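Hypothetical protein PH0495 (Pyrococcus horikoshii, PDB 1X3L) catalyses the magnesium-dependent transfer of phosphate from ATP, or from other nucleotides or pyrophosphate, to D-glycerate, giving 2-phosphoglycerate. Local coordinates at residues A[284-290]-A[321-327]; A[343-347]-A[363-367]. All coordinates share one frame. Residue numbers count along the deposited sequence, not the author numbering.

Both contacts involve the same mixed six-stranded sheet. Contact 1 pairs one of its two outermost strands, 285-290, with strand 322-328; contact 2 lays the start of helix 343-351 against strand 359-366. Between strands 322-328 and 359-366 runs strand 427-435, antiparallel to both and hydrogen-bonded to each. The chain completes contact 1 before it opens contact 2, and helix 343-351 is the next helix or strand after strand 322-328. The contact centres are 16 Å apart and their nearest atoms about 7 Å, so they do not touch. Contact 1 is remote from the predicted substrate residue Lys58, whereas the Asp366 side chain of contact 2 is about 11 Å from that of Lys58.

Contact 1. Residues A[284-290]-A[321-327]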
loop_
_atom_site.group_PDB
_atom_site.type_symbol
_atom_site.label_atom_id
_atom_site.label_comp_id
_atom_site.label_asym_id
_atom_site.label_seq_id
_atom_site.Cartn_x
_atom_site.Cartn_y
_atom_site.Cartn_z
ATOM N N PHE A 284 -22.345 14.690 -8.913
ATOM C CA PHE A 284 -22.858 13.799 -7.876
ATOM C C PHE A 284 -22.407 14.264 -6.500
ATOM O O PHE A 284 -21.394 14.949 -6.360
ATOM C CB PHE A 284 -22.315 12.370 -8.043
ATOM C CG PHE A 284 -22.771 11.660 -9.291
ATOM C CD1 PHE A 284 -23.807 10.731 -9.238
ATOM C CD2 PHE A 284 -22.128 11.877 -10.507
ATOM C CE1 PHE A 284 -24.197 10.022 -10.380
ATOM C CE2 PHE A 284 -22.508 11.175 -11.655
ATOM C CZ PHE A 284 -23.546 10.245 -11.590
ATOM N N LYS A 285 -23.173 13.892 -5.481
ATOM C CA LYS A 285 -22.764 14.161 -4.115
ATOM C C LYS A 285 -21.960 12.877 -3.897
ATOM O O LYS A 285 -22.371 11.811 -4.360
ATOM C CB LYS A 285 -23.970 14.210 -3.176
ATOM C CG LYS A 285 -24.734 15.526 -3.223
ATOM C CD LYS A 285 -23.844 16.693 -2.798
ATOM C CE LYS A 285 -24.596 18.021 -2.847
ATOM N NZ LYS A 285 -25.769 18.053 -1.917
ATOM N N ALA A 286 -20.819 12.961 -3.232
ATOM C CA ALA A 286 -19.997 11.773 -3.024
ATOM C C ALA A 286 -19.619 11.616 -1.565
ATOM O O ALA A 286 -19.321 12.600 -0.889
ATOM C CB ALA A 286 -18.734 11.855 -3.882
ATOM N N TYR A 287 -19.606 10.375 -1.089
ATOM C CA TYR A 287 -19.277 10.113 0.302
ATOM C C TYR A 287 -18.343 8.931 0.457
ATOM O O TYR A 287 -18.553 7.878 -0.150
ATOM C CB TYR A 287 -20.555 9.844 1.090
ATOM C CG TYR A 287 -21.546 10.975 1.022
ATOM C CD1 TYR A 287 -21.430 12.085 1.862
ATOM C CD2 TYR A 287 -22.589 10.952 0.095
ATOM C CE1 TYR A 287 -22.335 13.149 1.777
ATOM C CE2 TYR A 287 -23.493 12.003 0.002
ATOM C CZ TYR A 287 -23.364 13.096 0.842
ATOM O OH TYR A 287 -24.276 14.127 0.755
ATOM N N ILE A 288 -17.299 9.115 1.260
ATOM C CA ILE A 288 -16.357 8.040 1.525
ATOM C C ILE A 288 -16.896 7.402 2.798
ATOM O O ILE A 288 -16.863 8.007 3.872
ATOM C CB ILE A 288 -14.937 8.583 1.747
ATOM C CG1 ILE A 288 -14.427 9.225 0.449
ATOM C CG2 ILE A 288 -14.013 7.459 2.182
ATOM C CD1 ILE A 288 -13.113 9.971 0.592
ATOM N N MET A 289 -17.420 6.189 2.654
ATOM C CA MET A 289 -18.020 5.454 3.762
ATOM C C MET A 289 -16.980 4.889 4.717
ATOM O O MET A 289 -17.218 4.808 5.923
ATOM C CB MET A 289 -18.899 4.324 3.211
ATOM C CG MET A 289 -19.909 4.791 2.168
ATOM S SD MET A 289 -21.026 6.096 2.768
ATOM C CE MET A 289 -22.198 5.123 3.727
ATOM N N THR A 290 -15.835 4.496 4.166
ATOM C CA THR A 290 -14.742 3.953 4.958
ATOM C C THR A 290 -13.533 3.650 4.081
ATOM O O THR A 290 -13.644 3.540 2.858
ATOM C CB THR A 290 -15.150 2.648 5.696
ATOM O OG1 THR A 290 -14.073 2.229 6.543
ATOM C CG2 THR A 290 -15.450 1.529 4.704
ATOM N N PRO A 321 -28.771 11.874 -7.182
ATOM C CA PRO A 321 -27.657 11.057 -7.675
ATOM C C PRO A 321 -26.527 11.086 -6.666
ATOM O O PRO A 321 -26.115 12.155 -6.215
ATOM C CB PRO A 321 -27.281 11.740 -8.985
ATOM C CG PRO A 321 -27.522 13.188 -8.670
ATOM C CD PRO A 321 -28.847 13.151 -7.921
ATOM N N VAL A 322 -26.012 9.916 -6.316
ATOM C CA VAL A 322 -24.961 9.871 -5.321
ATOM C C VAL A 322 -23.929 8.794 -5.604
ATOM O O VAL A 322 -24.213 7.807 -6.284
ATOM C CB VAL A 322 -25.590 9.664 -3.920
ATOM C CG1 VAL A 322 -26.352 8.342 -3.888
ATOM C CG2 VAL A 322 -24.526 9.711 -2.838
ATOM N N VAL A 323 -22.717 9.025 -5.113
ATOM C CA VAL A 323 -21.618 8.081 -5.254
ATOM C C VAL A 323 -21.098 7.760 -3.856
ATOM O O VAL A 323 -20.832 8.670 -3.061
ATOM C CB VAL A 323 -20.450 8.671 -6.072
ATOM C CG1 VAL A 323 -19.246 7.737 -6.005
ATOM C CG2 VAL A 323 -20.875 8.870 -7.520
ATOM N N LEU A 324 -20.976 6.470 -3.553
ATOM C CA LEU A 324 -20.469 6.035 -2.255
ATOM C C LEU A 324 -19.168 5.281 -2.479
ATOM O O LEU A 324 -19.056 4.485 -3.409
ATOM C CB LEU A 324 -21.477 5.123 -1.547
ATOM C CG LEU A 324 -22.718 5.740 -0.892
ATOM C CD1 LEU A 324 -23.546 6.482 -1.913
ATOM C CD2 LEU A 324 -23.538 4.640 -0.257
ATOM N N VAL A 325 -18.183 5.530 -1.622
ATOM C CA VAL A 325 -16.890 4.875 -1.759
ATOM C C VAL A 325 -16.530 4.066 -0.517
ATOM O O VAL A 325 -16.579 4.570 0.609
ATOM C CB VAL A 325 -15.779 5.918 -2.039
ATOM C CG1 VAL A 325 -14.476 5.219 -2.413
ATOM C CG2 VAL A 325 -16.220 6.858 -3.164
ATOM N N PHE A 326 -16.171 2.804 -0.736
ATOM C CA PHE A 326 -15.790 1.900 0.346
ATOM C C PHE A 326 -14.399 1.342 0.028
ATOM O O PHE A 326 -14.231 0.604 -0.941
ATOM C CB PHE A 326 -16.765 0.718 0.438
ATOM C CG PHE A 326 -18.210 1.108 0.631
ATOM C CD1 PHE A 326 -18.789 1.085 1.894
ATOM C CD2 PHE A 326 -19.011 1.416 -0.464
ATOM C CE1 PHE A 326 -20.151 1.354 2.066
ATOM C CE2 PHE A 326 -20.375 1.687 -0.307
ATOM C CZ PHE A 326 -20.946 1.655 0.958
ATOM N N GLY A 327 -13.409 1.688 0.838
ATOM C CA GLY A 327 -12.069 1.190 0.598
ATOM C C GLY A 327 -11.620 0.242 1.691
ATOM O O GLY A 327 -12.146 0.272 2.811
#
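Phe284, Met289 and Val323 are the residues most covered by this strand pairing. Phe284 sits just ahead of its strand, and its ring reaches across to the neighbour: CG is 3.8 Å from Val323 CG2, and CD1 is 3.6 Å from Pro321 CB. The same ring also touches Ile432 and Thr434 on the next strand. Val323 is a full partner in the parallel pairing as well: its N donates to Lys285 O (2.9 Å) and its O accepts from Tyr287 N (2.9 Å). The pattern continues with Val325 N to Tyr287 O at 2.8 Å. These strands are the two arms of a beta-alpha-beta crossover whose connecting helix, 297-314, covers Val322, Leu324 and Phe326. Helix 268-281 packs on the other face, where Ala286 and Ile288 line up with Val323 and Val325. At Met289 the edge strand takes in one extra residue, a beta bulge, with helix-like backbone angles (-75/-34). Met289 N still donates to Val325 O (2.7 Å), but the register then slips by one, so Thr290 pairs with Phe326 and Thr290 O accepts from Gly327 N at 2.8 Å. The bulge turns the Met289 side chain toward the neighbouring strand, where CG lies over the face of the Phe326 ring, 3.7 Å from its centroid, in a CH-pi contact, while SD makes an oblique Met-aromatic approach to the same ring.

Contact 2. Residues A[343-347]-A[363-367]; sequences PNQEI and VAFDT
Build 343-347 as the first turn of a helix and 363-366 as the end of an extended strand, with their axes 7.0 Å apart and running almost exactly antiparallel (175°). Pro343 starts the turn; its O accepts from Ile347 N at 2.9 Å, while its ring stays clear of the strand. Asn344 supplies most of the helix side of the contact. Asn344 CA lies 5.0 Å from Ala364 CA, the Asn344 CB points toward the strand, and the m rotamer (chi1 -72°, chi2 -55°) lays the amide along the strand backbone. Thus Asn344 CB is 3.4 Å from Ala364 O and Asn344 OD1 3.6 Å from Ala364 CB, while Asn344 ND2 comes within 3.3 Å of Phe365 C. Asn344 ND2 also lies 3.2 Å from Asp366 N, but both are donors; the amide nitrogen bonds to Ser427 OG on the intervening strand. That strand, 427-435, lies between 322-328 and 359-366, which are mutually parallel, so helix 343-351 is the connection of a beta-alpha-beta crossover that skips one strand. The CB of Gln345 turns away from strand 363-366; its backbone N, like that of Asn344, is held by the carboxylate of Asp371. One turn on from Pro343, Ile347 (m, t) again faces the sheet, its CG2 meeting Ala364 CB at 3.9 Å in a small apolar patch that Val429 extends.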
loop_
_atom_site.group_PDB
_atom_site.type_symbol
_atom_site.label_atom_id
_atom_site.label_comp_id
_atom_site.label_asym_id
_atom_site.label_seq_id
_atom_site.Cartn_x
_atom_site.Cartn_y
_atom_site.Cartn_z
ATOM N N PRO A 343 -11.996 -11.791 -4.196
ATOM C CA PRO A 343 -12.789 -10.916 -3.320
ATOM C C PRO A 343 -13.697 -9.910 -4.034
ATOM O O PRO A 343 -14.919 -9.969 -3.907
ATOM C CB PRO A 343 -11.727 -10.219 -2.468
ATOM C CG PRO A 343 -10.589 -11.210 -2.442
ATOM C CD PRO A 343 -10.560 -11.691 -3.874
ATOM N N ASN A 344 -13.096 -8.992 -4.783
ATOM C CA ASN A 344 -13.872 -7.958 -5.468
ATOM C C ASN A 344 -14.883 -8.547 -6.462
ATOM O O ASN A 344 -15.984 -8.042 -6.641
ATOM C CB ASN A 344 -12.895 -7.038 -6.199
ATOM C CG ASN A 344 -12.159 -6.203 -5.187
ATOM O OD1 ASN A 344 -12.754 -5.510 -4.368
ATOM N ND2 ASN A 344 -10.819 -6.292 -5.241
ATOM N N GLN A 345 -14.541 -9.654 -7.110
ATOM C CA GLN A 345 -15.492 -10.282 -8.015
ATOM C C GLN A 345 -16.682 -10.799 -7.208
ATOM O O GLN A 345 -17.822 -10.745 -7.672
ATOM C CB GLN A 345 -14.835 -11.432 -8.767
ATOM C CG GLN A 345 -13.771 -10.973 -9.759
ATOM C CD GLN A 345 -12.920 -12.123 -10.243
ATOM O OE1 GLN A 345 -13.395 -13.008 -10.959
ATOM N NE2 GLN A 345 -11.656 -12.131 -9.838
ATOM N N GLU A 346 -16.433 -11.290 -5.997
ATOM C CA GLU A 346 -17.543 -11.786 -5.189
ATOM C C GLU A 346 -18.376 -10.644 -4.607
ATOM O O GLU A 346 -19.581 -10.786 -4.426
ATOM C CB GLU A 346 -17.043 -12.736 -4.087
ATOM C CG GLU A 346 -16.892 -14.168 -4.599
ATOM C CD GLU A 346 -16.772 -15.211 -3.494
ATOM O OE1 GLU A 346 -17.291 -14.974 -2.383
ATOM O OE2 GLU A 346 -16.175 -16.283 -3.749
ATOM N N ILE A 347 -17.741 -9.509 -4.330
ATOM C CA ILE A 347 -18.473 -8.354 -3.817
ATOM C C ILE A 347 -19.485 -7.936 -4.882
ATOM O O ILE A 347 -20.679 -7.775 -4.606
ATOM C CB ILE A 347 -17.543 -7.145 -3.567
ATOM C CG1 ILE A 347 -16.690 -7.377 -2.316
ATOM C CG2 ILE A 347 -18.376 -5.870 -3.446
ATOM C CD1 ILE A 347 -15.705 -6.245 -2.035
ATOM N N VAL A 363 -18.884 -1.152 -8.745
ATOM C CA VAL A 363 -17.649 -1.660 -9.314
ATOM C C VAL A 363 -16.678 -1.829 -8.149
ATOM O O VAL A 363 -16.423 -0.885 -7.400
ATOM C CB VAL A 363 -17.074 -0.706 -10.406
ATOM C CG1 VAL A 363 -16.870 0.688 -9.854
ATOM C CG2 VAL A 363 -15.764 -1.267 -10.940
ATOM N N ALA A 364 -16.179 -3.049 -7.973
ATOM C CA ALA A 364 -15.235 -3.357 -6.896
ATOM C C ALA A 364 -13.952 -3.825 -7.571
ATOM O O ALA A 364 -13.985 -4.723 -8.406
ATOM C CB ALA A 364 -15.796 -4.462 -6.004
ATOM N N PHE A 365 -12.824 -3.226 -7.209
ATOM C CA PHE A 365 -11.568 -3.596 -7.841
ATOM C C PHE A 365 -10.361 -3.457 -6.930
ATOM O O PHE A 365 -10.354 -2.649 -6.008
ATOM C CB PHE A 365 -11.359 -2.732 -9.091
ATOM C CG PHE A 365 -11.234 -1.261 -8.795
ATOM C CD1 PHE A 365 -9.988 -0.637 -8.806
ATOM C CD2 PHE A 365 -12.357 -0.501 -8.489
ATOM C CE1 PHE A 365 -9.865 0.725 -8.515
ATOM C CE2 PHE A 365 -12.246 0.859 -8.196
ATOM C CZ PHE A 365 -10.997 1.470 -8.209
ATOM N N ASP A 366 -9.337 -4.254 -7.211
ATOM C CA ASP A 366 -8.095 -4.220 -6.453
ATOM C C ASP A 366 -7.146 -3.336 -7.266
ATOM O O ASP A 366 -6.915 -3.600 -8.451
ATOM C CB ASP A 366 -7.514 -5.630 -6.337
ATOM C CG ASP A 366 -6.533 -5.765 -5.190
ATOM O OD1 ASP A 366 -5.644 -4.897 -5.052
ATOM O OD2 ASP A 366 -6.651 -6.750 -4.429
ATOM N N THR A 367 -6.602 -2.294 -6.645
ATOM C CA THR A 367 -5.710 -1.388 -7.356
ATOM C C THR A 367 -4.399 -2.016 -7.819
ATOM O O THR A 367 -3.663 -1.391 -8.580
ATOM C CB THR A 367 -5.381 -0.127 -6.520
ATOM O OG1 THR A 367 -4.794 -0.517 -5.273
ATOM C CG2 THR A 367 -6.659 0.684 -6.260
#